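Local coordinates for protein aminotransferase class I and II (Streptococcus suis 89/1591, PDB 3OP7) that probably transfers amino groups between amino acids and keto acids, using pyridoxal 5'-phosphate held covalently as a Schiff base in its active site, at residues Asn164-Ala169 with Thr308-Ile313; Ser198-Asp203 with Arg302-Ser307. All coordinates share one frame; numbering follows the deposited sequence.

Interaction 1. Residues Asn164-Ala169 with Thr308-Ile313; sequences NNPTGA and TSFVKI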
loop_
_atom_site.group_PDB
_atom_site.type_symbol
_atom_site.label_atom_id
_atom_site.label_comp_id
_atom_site.label_asym_id
_atom_site.label_seq_id
_atom_site.Cartn_x
_atom_site.Cartn_y
_atom_site.Cartn_z
ATOM N N ASN A 164 10.213 -17.417 10.925
ATOM C CA ASN A 164 9.724 -16.310 11.762
ATOM C C ASN A 164 10.704 -15.136 11.827
ATOM O O ASN A 164 11.887 -15.336 11.830
ATOM C CB ASN A 164 9.477 -16.805 13.199
ATOM C CG ASN A 164 8.604 -15.822 14.013
ATOM O OD1 ASN A 164 7.864 -14.985 13.459
ATOM N ND2 ASN A 164 8.688 -15.916 15.324
ATOM N N ASN A 165 10.190 -13.916 11.887
ATOM C CA ASN A 165 10.961 -12.699 12.185
ATOM C C ASN A 165 10.645 -12.379 13.648
ATOM O O ASN A 165 9.501 -11.990 13.948
ATOM C CB ASN A 165 10.481 -11.574 11.242
ATOM C CG ASN A 165 11.260 -10.283 11.393
ATOM O OD1 ASN A 165 11.806 -9.993 12.421
ATOM N ND2 ASN A 165 11.242 -9.462 10.340
ATOM N N PRO A 166 11.653 -12.418 14.548
ATOM C CA PRO A 166 13.109 -12.282 14.327
ATOM C C PRO A 166 13.992 -13.499 14.376
ATOM O O PRO A 166 15.193 -13.398 14.109
ATOM C CB PRO A 166 13.484 -11.331 15.468
ATOM C CG PRO A 166 12.647 -11.898 16.632
ATOM C CD PRO A 166 11.347 -12.326 15.995
ATOM N N THR A 167 13.438 -14.658 14.749
ATOM C CA THR A 167 14.242 -15.823 15.083
ATOM C C THR A 167 14.842 -16.619 13.939
ATOM O O THR A 167 15.882 -17.263 14.108
ATOM C CB THR A 167 13.408 -16.836 15.905
ATOM O OG1 THR A 167 12.321 -17.308 15.092
ATOM C CG2 THR A 167 12.907 -16.185 17.210
ATOM N N GLY A 168 14.206 -16.568 12.775
ATOM C CA GLY A 168 14.677 -17.342 11.648
ATOM C C GLY A 168 14.306 -18.803 11.741
ATOM O O GLY A 168 14.773 -19.597 10.906
ATOM N N ALA A 169 13.544 -19.202 12.779
ATOM C CA ALA A 169 13.179 -20.615 12.993
ATOM C C ALA A 169 11.988 -20.992 12.102
ATOM O O ALA A 169 11.153 -20.149 11.807
ATOM C CB ALA A 169 12.793 -20.860 14.477
ATOM N N THR A 308 17.576 -13.653 8.954
ATOM C CA THR A 308 17.360 -12.994 10.246
ATOM C C THR A 308 17.859 -13.922 11.341
ATOM O O THR A 308 17.866 -15.148 11.198
ATOM C CB THR A 308 15.908 -12.540 10.492
ATOM O OG1 THR A 308 15.799 -11.861 11.775
ATOM C CG2 THR A 308 14.920 -13.723 10.406
ATOM N N SER A 309 18.392 -13.332 12.402
ATOM C CA SER A 309 18.797 -14.107 13.562
ATOM C C SER A 309 18.532 -13.312 14.832
ATOM O O SER A 309 18.353 -12.086 14.809
ATOM C CB SER A 309 20.298 -14.528 13.522
ATOM O OG SER A 309 21.150 -13.398 13.628
ATOM N N PHE A 310 18.511 -14.025 15.952
ATOM C CA PHE A 310 18.090 -13.432 17.237
ATOM C C PHE A 310 19.093 -13.960 18.231
ATOM O O PHE A 310 19.038 -15.124 18.618
ATOM C CB PHE A 310 16.671 -13.833 17.590
ATOM C CG PHE A 310 15.929 -12.859 18.488
ATOM C CD1 PHE A 310 15.955 -11.503 18.266
ATOM C CD2 PHE A 310 15.187 -13.336 19.560
ATOM C CE1 PHE A 310 15.219 -10.619 19.074
ATOM C CE2 PHE A 310 14.488 -12.480 20.384
ATOM C CZ PHE A 310 14.478 -11.113 20.122
ATOM N N VAL A 311 19.996 -13.076 18.633
ATOM C CA VAL A 311 21.182 -13.477 19.346
ATOM C C VAL A 311 21.017 -13.089 20.811
ATOM O O VAL A 311 20.539 -11.996 21.150
ATOM C CB VAL A 311 22.410 -12.783 18.715
ATOM C CG1 VAL A 311 23.659 -13.095 19.440
ATOM C CG2 VAL A 311 22.536 -13.171 17.249
ATOM N N LYS A 312 21.360 -14.025 21.681
ATOM C CA LYS A 312 21.230 -13.827 23.118
ATOM C C LYS A 312 22.513 -13.229 23.677
ATOM O O LYS A 312 23.560 -13.865 23.608
ATOM C CB LYS A 312 20.963 -15.174 23.799
ATOM C CG LYS A 312 20.500 -15.054 25.233
ATOM C CD LYS A 312 20.403 -16.431 25.871
ATOM C CE LYS A 312 19.568 -16.438 27.151
ATOM N NZ LYS A 312 19.161 -17.846 27.476
ATOM N N ILE A 313 22.416 -12.031 24.251
ATOM C CA ILE A 313 23.570 -11.321 24.813
ATOM C C ILE A 313 23.560 -11.467 26.338
ATOM O O ILE A 313 22.669 -10.931 26.999
ATOM C CB ILE A 313 23.541 -9.790 24.416
ATOM C CG1 ILE A 313 23.398 -9.601 22.916
ATOM C CG2 ILE A 313 24.810 -9.065 24.947
ATOM C CD1 ILE A 313 24.510 -10.182 22.064
HETATM O O HOH W 1 18.333 -16.915 15.319
#

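Interaction 2. Residues Ser198-Asp203 with Arg302-Ser307; sequences SFSELD and RPAVVS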
loop_
_atom_site.group_PDB
_atom_site.type_symbol
_atom_site.label_atom_id
_atom_site.label_comp_id
_atom_site.label_asym_id
_atom_site.label_seq_id
_atom_site.Cartn_x
_atom_site.Cartn_y
_atom_site.Cartn_z
ATOM N N SER A 198 13.203 -20.878 3.668
ATOM C CA SER A 198 14.364 -21.510 4.184
ATOM C C SER A 198 15.245 -22.070 3.057
ATOM O O SER A 198 14.749 -22.702 2.133
ATOM C CB SER A 198 13.983 -22.659 5.134
ATOM O OG SER A 198 15.139 -23.303 5.629
ATOM N N PHE A 199 16.558 -21.920 3.221
ATOM C CA PHE A 199 17.548 -22.524 2.337
ATOM C C PHE A 199 18.156 -23.735 2.999
ATOM O O PHE A 199 19.145 -24.291 2.513
ATOM C CB PHE A 199 18.655 -21.521 1.978
ATOM C CG PHE A 199 18.228 -20.507 0.972
ATOM C CD1 PHE A 199 17.332 -19.500 1.334
ATOM C CD2 PHE A 199 18.716 -20.524 -0.340
ATOM C CE1 PHE A 199 16.917 -18.537 0.438
ATOM C CE2 PHE A 199 18.272 -19.521 -1.272
ATOM C CZ PHE A 199 17.389 -18.534 -0.856
ATOM N N SER A 200 17.545 -24.166 4.088
ATOM C CA SER A 200 17.954 -25.397 4.764
ATOM C C SER A 200 17.459 -26.623 4.013
ATOM O O SER A 200 16.759 -26.528 3.016
ATOM C CB SER A 200 17.394 -25.421 6.188
ATOM O OG SER A 200 16.055 -25.894 6.223
ATOM N N GLU A 201 17.810 -27.776 4.551
ATOM C CA GLU A 201 17.350 -29.027 3.936
ATOM C C GLU A 201 15.999 -29.500 4.491
ATOM O O GLU A 201 15.445 -30.490 3.995
ATOM C CB GLU A 201 18.415 -30.129 4.019
ATOM C CG GLU A 201 19.433 -30.051 2.886
ATOM C CD GLU A 201 20.314 -31.297 2.828
ATOM O OE1 GLU A 201 19.759 -32.418 2.788
ATOM O OE2 GLU A 201 21.558 -31.164 2.823
ATOM N N LEU A 202 15.424 -28.766 5.448
ATOM C CA LEU A 202 14.114 -29.120 5.996
ATOM C C LEU A 202 13.035 -29.087 4.920
ATOM O O LEU A 202 13.088 -28.302 3.968
ATOM C CB LEU A 202 13.721 -28.184 7.141
ATOM C CG LEU A 202 14.567 -28.247 8.421
ATOM C CD1 LEU A 202 14.200 -27.095 9.370
ATOM C CD2 LEU A 202 14.303 -29.568 9.087
ATOM N N ASP A 203 12.033 -29.951 5.096
ATOM C CA ASP A 203 10.877 -29.972 4.223
ATOM C C ASP A 203 9.886 -28.916 4.722
ATOM O O ASP A 203 9.224 -29.108 5.738
ATOM C CB ASP A 203 10.252 -31.371 4.247
ATOM C CG ASP A 203 9.009 -31.492 3.390
ATOM O OD1 ASP A 203 8.643 -30.551 2.646
ATOM O OD2 ASP A 203 8.380 -32.547 3.465
ATOM N N ARG A 302 20.579 -21.148 15.937
ATOM C CA ARG A 302 20.892 -20.889 14.525
ATOM C C ARG A 302 19.636 -20.908 13.664
ATOM O O ARG A 302 18.906 -21.894 13.685
ATOM C CB ARG A 302 21.895 -21.949 14.026
ATOM C CG ARG A 302 22.438 -21.754 12.617
ATOM C CD ARG A 302 23.244 -22.966 12.233
ATOM N NE ARG A 302 23.986 -22.850 10.980
ATOM C CZ ARG A 302 23.614 -23.334 9.791
ATOM N NH1 ARG A 302 22.450 -23.931 9.614
ATOM N NH2 ARG A 302 24.429 -23.199 8.743
ATOM N N PRO A 303 19.403 -19.831 12.894
ATOM C CA PRO A 303 18.218 -19.729 12.023
ATOM C C PRO A 303 18.245 -20.800 10.938
ATOM O O PRO A 303 19.293 -21.358 10.644
ATOM C CB PRO A 303 18.345 -18.345 11.432
ATOM C CG PRO A 303 19.814 -18.070 11.432
ATOM C CD PRO A 303 20.294 -18.671 12.706
ATOM N N ALA A 304 17.102 -21.073 10.337
ATOM C CA ALA A 304 17.023 -22.118 9.331
ATOM C C ALA A 304 17.510 -21.565 7.955
ATOM O O ALA A 304 16.804 -21.677 6.973
ATOM C CB ALA A 304 15.549 -22.623 9.229
ATOM N N VAL A 305 18.750 -21.051 7.911
ATOM C CA VAL A 305 19.371 -20.506 6.687
ATOM C C VAL A 305 18.383 -19.535 6.022
ATOM O O VAL A 305 18.004 -19.676 4.857
ATOM C CB VAL A 305 19.894 -21.624 5.726
ATOM C CG1 VAL A 305 20.928 -21.052 4.748
ATOM C CG2 VAL A 305 20.531 -22.832 6.501
ATOM N N VAL A 306 18.002 -18.539 6.820
ATOM C CA VAL A 306 17.310 -17.345 6.362
ATOM C C VAL A 306 18.024 -16.136 6.951
ATOM O O VAL A 306 18.727 -16.242 7.950
ATOM C CB VAL A 306 15.780 -17.356 6.734
ATOM C CG1 VAL A 306 15.058 -18.558 6.062
ATOM C CG2 VAL A 306 15.560 -17.401 8.236
ATOM N N SER A 307 17.783 -14.976 6.376
ATOM C CA SER A 307 18.555 -13.750 6.664
ATOM C C SER A 307 18.156 -12.980 7.943
ATOM O O SER A 307 18.316 -11.740 7.989
ATOM C CB SER A 307 18.434 -12.793 5.430
ATOM O OG SER A 307 17.086 -12.397 5.119
#

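Interaction 1. Residues Asn164-Ala169 with Thr308-Ile313
Thr167 and Phe310 bring their CA atoms within 5.0 Å where an irregular loop, 164-169, meets segment 308-313, which runs into strand 309-313, at a buried junction of what are probably the large and small domains of a fold-type I aminotransferase. The loop carries the Asn-Asn-Pro-Thr-Gly sequence of this family, with a cis peptide before Pro166, and closes on itself through Gly168 N to Asn164 O. No direct backbone bond joins the segments here; a water spans them, donating to Thr167 O and accepting from Phe310 N at 3.0 Å. Asn165 faces the cofactor: its ND2 bonds to O3 of the modified lysine at position 222, and its OD1 accepts a hydrogen bond from Arg347 NH1. Across the contact, Thr308 OG1, anti to its backbone N (chi1 -178°), donates to Pro166 O at 2.9 Å from above the carbonyl plane, with a C=O...donor angle of 115°. Thr308 CG2 meanwhile packs against Asn164 O at 3.7 Å. Gly168, whose positive phi favours glycine, sets its N beside the same methyl. Above the centre of the Phe310 ring sits Pro166 CG, a CH-pi contact 3.7 Å from the ring centroid and 12° off its normal.

Interaction 2. Residues Ser198-Asp203 with Arg302-Ser307
Ser198 and Phe199 hydrogen-bond to successive carbonyls of Ala304 and Val305, joining two irregular segments in a fold-type I aminotransferase: the loop after strand 189-193 and the connection between strands 298-300 and 309-313. Two overlapping ST turns shape the first loop, and an inverse gamma turn centred on Ala304 bends the second. Ser198 OG lies anti to its backbone N (chi1 179°), which brings it to Ala304 O at 2.7 Å, the donor tilted 22° from the carbonyl plane. Ser198 OG itself accepts twice, from Ser200 N and from Ser200 OG at 2.8 Å, so three hydrogen bonds grip it and fix its rotation. Ser200 OG, set between its own backbone N and carbonyl carbon (chi1 83°), accepts in turn from Leu202 N and passes the chain of bonds along the loop. The second bond across the contact runs from Phe199 N to Val305 O, 3.1 Å, with the donor above the carbonyl plane.

Apolar groups fill in around these bonds. The two methyls of Val305 divide the work: CG1 meets Phe199 CB at 3.6 Å, while CG2 lies over the backbone of Ser200, 4.0 Å from its CA. The Phe199 ring turns out of the contact, toward Leu274 and Leu281 of helix 270-294, and Arg197 makes a cation-pi contact with it. Val305 O approaches this ring edge-on, 3.6 Å from Phe199 CD1. Separately, Val306 CG1 touches Ser198 CA at 3.6 Å.

Overall arrangement
Followed from the N terminus, the chain leaves strand 157-161 of the large mixed sheet through 164-169, passes helix 173-184 and strand 189-193, and reaches 198-203. Helix 270-294 and strand 298-300 come later, before 302-307 and 308-313 follow one another directly. Interaction 2 thus closes a loop of 98 intervening residues that falls wholly within the 138-residue loop closed by interaction 1: the two nest and do not cross. Together they tie two loops of the large mixed sheet to adjoining parts of one chain segment leading into the four-stranded antiparallel sheet. The contacts also meet directly, through a probable hydrogen bond from Ala304 N to Gly168 O.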